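Local coordinates for heterodimeric restriction endonuclease R.BspD6I small subunit (Bacillus sp., PDB 2P14), which serves as the catalytic subunit of a heterodimeric type IIS restriction endonuclease and probably cleaves DNA when paired with its site-specific nickase partner, at residues L161-R166 / L178-Y183; F117-G122 / D172-W177; K111-S116 / V130-V135. All blocks are in the same frame, centred on the assembly; numbering follows the deposited sequence.

Contact 1: L161-R166 / L178-Y183; sequences LIKLLR and LTFIEY
Arg166 lies over one face of the Phe180 ring, and this cation-pi and CH-pi contact joins the residue just past helix 154-165 to helix 174-184. The CZ atom of Arg166 stands 4.6 Å from the Phe180 ring centroid, and Arg166 CD stands 3.8 Å from the same centroid, 15° off the ring normal. The guanidinium is not laid flat on the ring: the two planes are 79° apart, and the group points an edge down, with Arg166 NH1 3.2 Å from Phe180 CD1. Arg166, with positive phi, reaches there through bends at chi2 and chi3. Its NH2 forms a salt bridge with Asp168.

Two backbone oxygens meet hydrocarbon: Lys163 O lies 3.6 Å from Phe180 CE2, oblique to the ring, and Leu164 O 3.8 Å from Ile181 CG1.

The apolar side-chain pairs are longer. Leu164 CD2 comes within 4.3 Å of Phe180 CE2 and within 4.4 Å of Ile181 CG1. Phe180 CZ lies 4.1 Å from Lys163 CG, whose chain crosses the ring side chain at about a right angle.

Replacing Phe180 by an alanine would probably leave the arginine methylene and guanidinium without their aromatic face and open a gap beside Leu164 and Lys163. No hydrogen bond links these two segments, so their own contact rests on ring electrons and dispersion; Trp177 adds a hydrogen bond between the helices, and Asp168 supplies the arginine's ionic partner.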
loop_
_atom_site.group_PDB
_atom_site.type_symbol
_atom_site.label_atom_id
_atom_site.label_comp_id
_atom_site.label_asym_id
_atom_site.label_seq_id
_atom_site.Cartn_x
_atom_site.Cartn_y
_atom_site.Cartn_z
ATOM N N LEU A 161 -8.520 5.664 -4.768
ATOM C CA LEU A 161 -8.016 5.721 -3.379
ATOM C C LEU A 161 -8.867 6.685 -2.542
ATOM O O LEU A 161 -9.181 6.380 -1.382
ATOM C CB LEU A 161 -6.546 6.133 -3.354
ATOM C CG LEU A 161 -5.562 5.088 -3.896
ATOM C CD1 LEU A 161 -4.178 5.673 -3.829
ATOM C CD2 LEU A 161 -5.652 3.758 -3.089
ATOM N N ILE A 162 -9.282 7.818 -3.127
ATOM C CA ILE A 162 -10.112 8.785 -2.375
ATOM C C ILE A 162 -11.479 8.157 -2.058
ATOM O O ILE A 162 -11.973 8.292 -0.935
ATOM C CB ILE A 162 -10.250 10.117 -3.137
ATOM C CG1 ILE A 162 -8.871 10.801 -3.182
ATOM C CG2 ILE A 162 -11.351 11.004 -2.506
ATOM C CD1 ILE A 162 -8.825 12.024 -4.102
ATOM N N LYS A 163 -12.062 7.462 -3.032
ATOM C CA LYS A 163 -13.310 6.744 -2.794
ATOM C C LYS A 163 -13.153 5.737 -1.642
ATOM O O LYS A 163 -13.983 5.699 -0.735
ATOM C CB LYS A 163 -13.756 6.020 -4.061
ATOM C CG LYS A 163 -15.070 5.284 -3.950
ATOM C CD LYS A 163 -15.336 4.528 -5.256
ATOM C CE LYS A 163 -14.156 3.636 -5.667
ATOM N NZ LYS A 163 -14.450 2.885 -6.926
ATOM N N LEU A 164 -12.087 4.930 -1.688
ATOM C CA LEU A 164 -11.873 3.871 -0.707
ATOM C C LEU A 164 -11.521 4.409 0.683
ATOM O O LEU A 164 -11.840 3.771 1.688
ATOM C CB LEU A 164 -10.751 2.953 -1.170
ATOM C CG LEU A 164 -11.075 2.174 -2.427
ATOM C CD1 LEU A 164 -9.817 1.375 -2.858
ATOM C CD2 LEU A 164 -12.283 1.239 -2.257
ATOM N N LEU A 165 -10.918 5.601 0.701
ATOM C CA LEU A 165 -10.570 6.292 1.943
ATOM C C LEU A 165 -11.771 6.532 2.855
ATOM O O LEU A 165 -11.629 6.490 4.089
ATOM C CB LEU A 165 -9.862 7.621 1.637
ATOM C CG LEU A 165 -9.431 8.483 2.832
ATOM C CD1 LEU A 165 -8.352 7.797 3.719
ATOM C CD2 LEU A 165 -8.937 9.850 2.313
ATOM N N ARG A 166 -12.939 6.772 2.250
ATOM C CA ARG A 166 -14.127 7.112 3.026
ATOM C C ARG A 166 -13.855 8.160 4.120
ATOM O O ARG A 166 -14.079 7.917 5.321
ATOM C CB ARG A 166 -14.750 5.851 3.639
ATOM C CG ARG A 166 -15.366 4.867 2.601
ATOM C CD ARG A 166 -16.502 5.496 1.786
ATOM N NE ARG A 166 -17.589 5.989 2.643
ATOM C CZ ARG A 166 -18.613 5.254 3.099
ATOM N NH1 ARG A 166 -18.716 3.967 2.822
ATOM N NH2 ARG A 166 -19.531 5.810 3.884
ATOM N N LEU A 178 -14.098 -0.929 6.518
ATOM C CA LEU A 178 -13.493 -2.111 5.930
ATOM C C LEU A 178 -14.513 -2.912 5.092
ATOM O O LEU A 178 -14.169 -3.501 4.052
ATOM C CB LEU A 178 -12.840 -2.995 6.986
ATOM C CG LEU A 178 -11.650 -2.429 7.771
ATOM C CD1 LEU A 178 -11.069 -3.526 8.713
ATOM C CD2 LEU A 178 -10.556 -1.810 6.840
ATOM N N THR A 179 -15.766 -2.939 5.541
ATOM C CA THR A 179 -16.839 -3.545 4.742
ATOM C C THR A 179 -16.991 -2.871 3.383
ATOM O O THR A 179 -17.108 -3.536 2.362
ATOM C CB THR A 179 -18.176 -3.514 5.503
ATOM O OG1 THR A 179 -18.010 -4.242 6.741
ATOM C CG2 THR A 179 -19.310 -4.153 4.657
ATOM N N PHE A 180 -16.898 -1.551 3.374
ATOM C CA PHE A 180 -17.040 -0.827 2.119
ATOM C C PHE A 180 -15.931 -1.190 1.141
ATOM O O PHE A 180 -16.158 -1.357 -0.061
ATOM C CB PHE A 180 -17.045 0.681 2.373
ATOM C CG PHE A 180 -17.078 1.485 1.125
ATOM C CD1 PHE A 180 -18.298 1.752 0.501
ATOM C CD2 PHE A 180 -15.892 1.984 0.552
ATOM C CE1 PHE A 180 -18.338 2.470 -0.678
ATOM C CE2 PHE A 180 -15.934 2.723 -0.614
ATOM C CZ PHE A 180 -17.159 2.973 -1.231
ATOM N N ILE A 181 -14.706 -1.279 1.649
ATOM C CA ILE A 181 -13.580 -1.604 0.772
ATOM C C ILE A 181 -13.740 -2.982 0.158
ATOM O O ILE A 181 -13.616 -3.158 -1.074
ATOM C CB ILE A 181 -12.264 -1.469 1.551
ATOM C CG1 ILE A 181 -12.055 -0.020 1.959
ATOM C CG2 ILE A 181 -11.081 -1.938 0.695
ATOM C CD1 ILE A 181 -10.825 0.209 2.870
ATOM N N GLU A 182 -14.064 -3.942 1.011
ATOM C CA GLU A 182 -14.290 -5.303 0.562
ATOM C C GLU A 182 -15.395 -5.330 -0.477
ATOM O O GLU A 182 -15.201 -5.907 -1.542
ATOM C CB GLU A 182 -14.589 -6.221 1.747
ATOM C CG GLU A 182 -14.867 -7.664 1.347
ATOM C CD GLU A 182 -13.673 -8.414 0.746
ATOM O OE1 GLU A 182 -12.506 -7.976 0.870
ATOM O OE2 GLU A 182 -13.907 -9.478 0.131
ATOM N N TYR A 183 -16.518 -4.671 -0.186
ATOM C CA TYR A 183 -17.686 -4.703 -1.075
ATOM C C TYR A 183 -17.343 -4.141 -2.444
ATOM O O TYR A 183 -17.731 -4.704 -3.471
ATOM C CB TYR A 183 -18.806 -3.893 -0.447
ATOM C CG TYR A 183 -20.112 -3.954 -1.233
ATOM C CD1 TYR A 183 -20.980 -5.023 -1.053
ATOM C CD2 TYR A 183 -20.482 -2.944 -2.109
ATOM C CE1 TYR A 183 -22.157 -5.114 -1.754
ATOM C CE2 TYR A 183 -21.666 -3.019 -2.824
ATOM C CZ TYR A 183 -22.500 -4.104 -2.626
ATOM O OH TYR A 183 -23.694 -4.213 -3.299
#

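Contact 2: F117-G122 / D172-W177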
loop_
_atom_site.group_PDB
_atom_site.type_symbol
_atom_site.label_atom_id
_atom_site.label_comp_id
_atom_site.label_asym_id
_atom_site.label_seq_id
_atom_site.Cartn_x
_atom_site.Cartn_y
_atom_site.Cartn_z
ATOM N N PHE A 117 -5.852 -1.717 14.065
ATOM C CA PHE A 117 -5.013 -0.984 13.114
ATOM C C PHE A 117 -5.865 -0.007 12.273
ATOM O O PHE A 117 -5.492 1.135 12.096
ATOM C CB PHE A 117 -4.287 -1.966 12.199
ATOM C CG PHE A 117 -3.431 -1.307 11.133
ATOM C CD1 PHE A 117 -2.187 -0.746 11.437
ATOM C CD2 PHE A 117 -3.903 -1.233 9.818
ATOM C CE1 PHE A 117 -1.417 -0.153 10.441
ATOM C CE2 PHE A 117 -3.151 -0.636 8.829
ATOM C CZ PHE A 117 -1.897 -0.107 9.135
ATOM N N ALA A 118 -6.999 -0.487 11.759
ATOM C CA ALA A 118 -7.888 0.378 10.953
ATOM C C ALA A 118 -8.404 1.570 11.754
ATOM O O ALA A 118 -8.495 2.679 11.228
ATOM C CB ALA A 118 -9.053 -0.420 10.408
ATOM N N ARG A 119 -8.724 1.329 13.026
ATOM C CA ARG A 119 -9.111 2.430 13.912
ATOM C C ARG A 119 -8.001 3.466 14.072
ATOM O O ARG A 119 -8.261 4.685 14.053
ATOM C CB ARG A 119 -9.606 1.896 15.272
ATOM C CG ARG A 119 -10.959 1.175 15.154
ATOM C CD ARG A 119 -11.373 0.698 16.535
ATOM N NE ARG A 119 -12.455 -0.267 16.467
ATOM C CZ ARG A 119 -12.326 -1.538 16.813
ATOM N NH1 ARG A 119 -11.154 -1.993 17.269
ATOM N NH2 ARG A 119 -13.371 -2.350 16.727
ATOM N N HIS A 120 -6.764 2.979 14.209
ATOM C CA HIS A 120 -5.602 3.850 14.307
ATOM C C HIS A 120 -5.381 4.707 13.073
ATOM O O HIS A 120 -5.207 5.925 13.169
ATOM C CB HIS A 120 -4.338 3.001 14.557
ATOM C CG HIS A 120 -3.138 3.812 14.935
ATOM N ND1 HIS A 120 -3.000 4.367 16.193
ATOM C CD2 HIS A 120 -2.028 4.155 14.244
ATOM C CE1 HIS A 120 -1.855 5.024 16.250
ATOM N NE2 HIS A 120 -1.251 4.917 15.083
ATOM N N ILE A 121 -5.331 4.065 11.897
ATOM C CA ILE A 121 -4.990 4.811 10.667
ATOM C C ILE A 121 -6.160 5.628 10.142
ATOM O O ILE A 121 -5.983 6.438 9.235
ATOM C CB ILE A 121 -4.464 3.899 9.531
ATOM C CG1 ILE A 121 -5.558 2.868 9.160
ATOM C CG2 ILE A 121 -3.136 3.266 9.978
ATOM C CD1 ILE A 121 -5.401 2.220 7.776
ATOM N N GLY A 122 -7.344 5.386 10.700
ATOM C CA GLY A 122 -8.509 6.186 10.337
ATOM C C GLY A 122 -8.703 7.429 11.184
ATOM O O GLY A 122 -9.710 8.136 11.036
ATOM N N ASP A 172 -13.936 5.589 14.434
ATOM C CA ASP A 172 -14.759 4.629 15.141
ATOM C C ASP A 172 -15.809 3.965 14.248
ATOM O O ASP A 172 -16.705 3.293 14.745
ATOM C CB ASP A 172 -15.430 5.298 16.342
ATOM C CG ASP A 172 -15.965 4.292 17.365
ATOM O OD1 ASP A 172 -15.417 3.170 17.486
ATOM O OD2 ASP A 172 -16.941 4.633 18.061
ATOM N N GLN A 173 -15.693 4.190 12.935
ATOM C CA GLN A 173 -16.551 3.543 11.940
ATOM C C GLN A 173 -15.715 2.550 11.119
ATOM O O GLN A 173 -15.965 2.306 9.931
ATOM C CB GLN A 173 -17.212 4.592 11.051
ATOM C CG GLN A 173 -18.163 5.528 11.849
ATOM C CD GLN A 173 -18.712 6.687 11.021
ATOM O OE1 GLN A 173 -18.108 7.770 10.945
ATOM N NE2 GLN A 173 -19.875 6.469 10.412
ATOM N N ALA A 174 -14.734 1.950 11.782
ATOM C CA ALA A 174 -13.796 1.077 11.088
ATOM C C ALA A 174 -14.443 -0.140 10.486
ATOM O O ALA A 174 -14.075 -0.549 9.387
ATOM C CB ALA A 174 -12.636 0.680 12.014
ATOM N N GLU A 175 -15.418 -0.725 11.178
ATOM C CA GLU A 175 -16.133 -1.897 10.654
ATOM C C GLU A 175 -16.814 -1.555 9.344
ATOM O O GLU A 175 -16.662 -2.272 8.359
ATOM C CB GLU A 175 -17.170 -2.401 11.668
ATOM C CG GLU A 175 -16.521 -3.003 12.925
ATOM C CD GLU A 175 -16.249 -1.969 14.025
ATOM O OE1 GLU A 175 -16.367 -0.743 13.770
ATOM O OE2 GLU A 175 -15.917 -2.403 15.162
ATOM N N GLU A 176 -17.544 -0.453 9.318
ATOM C CA GLU A 176 -18.226 -0.020 8.106
ATOM C C GLU A 176 -17.227 0.287 6.977
ATOM O O GLU A 176 -17.476 -0.008 5.807
ATOM C CB GLU A 176 -19.094 1.206 8.410
ATOM C CG GLU A 176 -19.730 1.826 7.159
ATOM C CD GLU A 176 -20.738 2.940 7.434
ATOM O OE1 GLU A 176 -20.959 3.314 8.612
ATOM O OE2 GLU A 176 -21.331 3.427 6.436
ATOM N N TRP A 177 -16.102 0.893 7.345
ATOM C CA TRP A 177 -15.118 1.266 6.365
ATOM C C TRP A 177 -14.545 0.031 5.704
ATOM O O TRP A 177 -14.440 -0.038 4.458
ATOM C CB TRP A 177 -13.978 2.025 7.077
ATOM C CG TRP A 177 -12.864 2.550 6.193
ATOM C CD1 TRP A 177 -12.939 2.876 4.849
ATOM C CD2 TRP A 177 -11.536 2.857 6.607
ATOM N NE1 TRP A 177 -11.737 3.384 4.422
ATOM C CE2 TRP A 177 -10.857 3.378 5.483
ATOM C CE3 TRP A 177 -10.844 2.742 7.839
ATOM C CZ2 TRP A 177 -9.517 3.798 5.542
ATOM C CZ3 TRP A 177 -9.520 3.159 7.895
ATOM C CH2 TRP A 177 -8.871 3.670 6.762
HETATM O O HOH W 1 -14.680 1.067 15.192
#
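Arg119 and Glu175 form the salt bridge of this contact, with Arg119 NH2 donating to Glu175 OE2 at 3.0 Å and an N-H...O angle of 145°. The approach is from above the carboxylate, 43° out of its plane. A water bridges the same pair: it accepts from Arg119 NE at 2.9 Å, in the guanidinium plane, and donates to Glu175 OE1, also at 2.9 Å. Both carboxylate oxygens are thus engaged with the same arginine, one directly and one through solvent. A further bond from this water to Asp172 OD1 depends on one of two conformers of the aspartate and is less certain.

Inward from the charges, the arginine stem becomes packing material. Its CG lies 3.6 Å from Ala174 CB, which also meets Ala118 CB at 4.1 Å; these small methyls let the two helices come close.

Deeper still, Trp177 pushes the benzo edge of its indole against the end of helix 115-121. Ala118 O, already engaged by the Gly122 N-H, has this edge as an additional neighbour: it sits in the ring plane, 3.5 Å from Trp177 CZ3. Ile121 holds CG1 between the backbone N and the carbonyl carbon (chi1 61°), and its CD1 reaches to 3.9 Å from Trp177 CH2. Gly122 CA approaches Trp177 CZ3 obliquely at 4.0 Å, at a place where a side chain would be tight. The indole NE1 is bonded to Leu164 O, and Lys125 makes a cation-pi contact with the ring.

The arrangement is a helix-helix interface with a salt bridge at its more exposed edge and a buried alanine-tryptophan interior, by which the last helix, 174-184, packs on the connecting helix of a beta-alpha-beta unit.

Contact 3: K111-S116 / V130-V135; sequences KSIDLS and VIPLTV
Ile113 packing on Pro132 and Thr134 makes this an apolar loop-on-strand contact, without hydrogen bonds between the segments. It lies inside the beta-alpha-beta unit of strand 104-110, helix 115-121 and strand 130-134, where the chain leaving the first strand passes over the second, an outermost strand, within this chain, of the mixed sheet.

In the isoleucine CG1, CG2 and CD1 all take part, and all three meet Pro132 CB. CG2 is 3.8 Å from that atom, and a chi2 of -57° folds CD1 back to 3.9 Å from it. Ile113 CG1 also meets Thr134 CG2 at 4.0 Å, and Ile113 CD1 rests 3.7 Å from Leu133 O. The isoleucine and proline side chains cross at about a right angle. Strand 104-110 adds Phe108 to the isoleucine's surroundings, and Trp177 touches Pro132.

Farther along, Thr134 lies alongside the loop backbone. Its CB is 3.7 Å from Lys111 O, and its CG2 is 4.0 Å from Ser112 CA. The rotamer divides the work of the threonine: chi1 of 66° sets OG1 between the backbone N and the carbonyl carbon, where it N-caps helix 135-146, and CG2 is turned to the loop. The Lys111 amino group forms a salt bridge with Glu12.

The loop is fixed in turn by Gln82, which bonds Ser112 O and Asp114 N, and by Asp114, the N-cap of helix 115-121, whose OD2 accepts from Phe117 N. Parallel neighbouring strands joined through a helix form a beta-alpha-beta crossover; the capped helix start is a feature of this one, in a protein assigned by sequence to the PD-(D/E)XK nuclease clan.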
loop_
_atom_site.group_PDB
_atom_site.type_symbol
_atom_site.label_atom_id
_atom_site.label_comp_id
_atom_site.label_asym_id
_atom_site.label_seq_id
_atom_site.Cartn_x
_atom_site.Cartn_y
_atom_site.Cartn_z
ATOM N N LYS A 111 -2.026 -9.047 4.587
ATOM C CA LYS A 111 -2.812 -10.269 4.274
ATOM C C LYS A 111 -4.253 -10.119 4.731
ATOM O O LYS A 111 -5.204 -10.564 4.077
ATOM C CB LYS A 111 -2.202 -11.495 4.961
ATOM C CG LYS A 111 -0.852 -11.879 4.382
ATOM C CD LYS A 111 -0.491 -13.306 4.767
ATOM C CE LYS A 111 -0.361 -13.485 6.266
ATOM N NZ LYS A 111 0.020 -14.894 6.589
ATOM N N SER A 112 -4.392 -9.464 5.880
ATOM C CA SER A 112 -5.698 -9.167 6.437
ATOM C C SER A 112 -5.529 -7.904 7.247
ATOM O O SER A 112 -4.454 -7.645 7.785
ATOM C CB SER A 112 -6.185 -10.319 7.308
ATOM O OG SER A 112 -5.229 -10.609 8.303
ATOM N N ILE A 113 -6.596 -7.098 7.305
ATOM C CA ILE A 113 -6.509 -5.791 7.974
ATOM C C ILE A 113 -7.129 -5.901 9.359
ATOM O O ILE A 113 -8.316 -6.262 9.489
ATOM C CB ILE A 113 -7.221 -4.670 7.153
ATOM C CG1 ILE A 113 -6.672 -4.631 5.722
ATOM C CG2 ILE A 113 -7.075 -3.305 7.880
ATOM C CD1 ILE A 113 -5.145 -4.428 5.656
ATOM N N ASP A 114 -6.333 -5.611 10.383
ATOM C CA ASP A 114 -6.810 -5.716 11.763
ATOM C C ASP A 114 -7.670 -4.491 12.100
ATOM O O ASP A 114 -7.344 -3.367 11.720
ATOM C CB ASP A 114 -5.610 -5.836 12.692
ATOM C CG ASP A 114 -5.986 -5.747 14.145
ATOM O OD1 ASP A 114 -6.519 -6.744 14.652
ATOM O OD2 ASP A 114 -5.745 -4.677 14.748
ATOM N N LEU A 115 -8.765 -4.715 12.829
ATOM C CA LEU A 115 -9.679 -3.624 13.151
ATOM C C LEU A 115 -9.025 -2.543 14.037
ATOM O O LEU A 115 -9.250 -1.367 13.824
ATOM C CB LEU A 115 -10.928 -4.197 13.797
ATOM C CG LEU A 115 -12.237 -3.458 13.627
ATOM C CD1 LEU A 115 -12.638 -3.277 12.158
ATOM C CD2 LEU A 115 -13.273 -4.288 14.389
ATOM N N SER A 116 -8.191 -2.926 15.015
ATOM C CA SER A 116 -7.512 -1.925 15.834
ATOM C C SER A 116 -6.547 -1.081 15.005
ATOM O O SER A 116 -6.437 0.109 15.209
ATOM C CB SER A 116 -6.779 -2.561 17.011
ATOM O OG SER A 116 -7.687 -3.273 17.815
ATOM N N VAL A 130 -4.812 7.152 4.941
ATOM C CA VAL A 130 -4.252 5.825 4.757
ATOM C C VAL A 130 -5.363 4.904 4.258
ATOM O O VAL A 130 -6.448 4.816 4.875
ATOM C CB VAL A 130 -3.637 5.268 6.059
ATOM C CG1 VAL A 130 -3.031 3.885 5.773
ATOM C CG2 VAL A 130 -2.544 6.221 6.625
ATOM N N ILE A 131 -5.107 4.202 3.160
ATOM C CA ILE A 131 -6.088 3.241 2.663
ATOM C C ILE A 131 -5.511 1.836 2.811
ATOM O O ILE A 131 -4.529 1.497 2.134
ATOM C CB ILE A 131 -6.470 3.491 1.190
ATOM C CG1 ILE A 131 -6.999 4.918 0.973
ATOM C CG2 ILE A 131 -7.521 2.470 0.773
ATOM C CD1 ILE A 131 -5.895 5.960 0.688
ATOM N N PRO A 132 -6.129 1.017 3.682
ATOM C CA PRO A 132 -5.660 -0.357 3.891
ATOM C C PRO A 132 -6.302 -1.304 2.895
ATOM O O PRO A 132 -7.539 -1.286 2.749
ATOM C CB PRO A 132 -6.162 -0.693 5.317
ATOM C CG PRO A 132 -7.504 0.068 5.372
ATOM C CD PRO A 132 -7.315 1.322 4.518
ATOM N N LEU A 133 -5.490 -2.138 2.237
ATOM C CA LEU A 133 -5.994 -3.157 1.328
ATOM C C LEU A 133 -5.423 -4.507 1.717
ATOM O O LEU A 133 -4.234 -4.610 2.091
ATOM C CB LEU A 133 -5.602 -2.859 -0.121
ATOM C CG LEU A 133 -6.156 -1.593 -0.791
ATOM C CD1 LEU A 133 -5.734 -1.531 -2.271
ATOM C CD2 LEU A 133 -7.679 -1.490 -0.671
ATOM N N THR A 134 -6.234 -5.557 1.581
ATOM C CA THR A 134 -5.665 -6.900 1.629
ATOM C C THR A 134 -5.014 -7.203 0.293
ATOM O O THR A 134 -5.305 -6.564 -0.735
ATOM C CB THR A 134 -6.707 -7.979 1.902
ATOM O OG1 THR A 134 -7.593 -8.034 0.777
ATOM C CG2 THR A 134 -7.444 -7.686 3.199
ATOM N N VAL A 135 -4.169 -8.226 0.277
ATOM C CA VAL A 135 -3.577 -8.653 -0.985
ATOM C C VAL A 135 -4.645 -9.021 -2.045
ATOM O O VAL A 135 -4.520 -8.652 -3.215
ATOM C CB VAL A 135 -2.587 -9.812 -0.748
ATOM C CG1 VAL A 135 -2.044 -10.338 -2.086
ATOM C CG2 VAL A 135 -1.449 -9.320 0.125
#

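Overall arrangement
Contact 2 is the most buried of the three, although its salt bridge and water lie at its more exposed edge; contacts 1 and 3 are only partly buried. Helix 174-184 is shared by contacts 1 and 2, which bind it to helices 154-165 and 115-121, while contact 3 is made by the loop leading into helix 115-121, the helix used by contact 2. Trp177 of contact 2 also touches both other contacts. Chemistry follows position: contact 1 uses a cation on an aromatic face, contact 2 grades from charge to alanine and indole packing, and contact 3, within the beta-alpha-beta unit, is mainly aliphatic, with backbone carbonyls against aliphatic carbons.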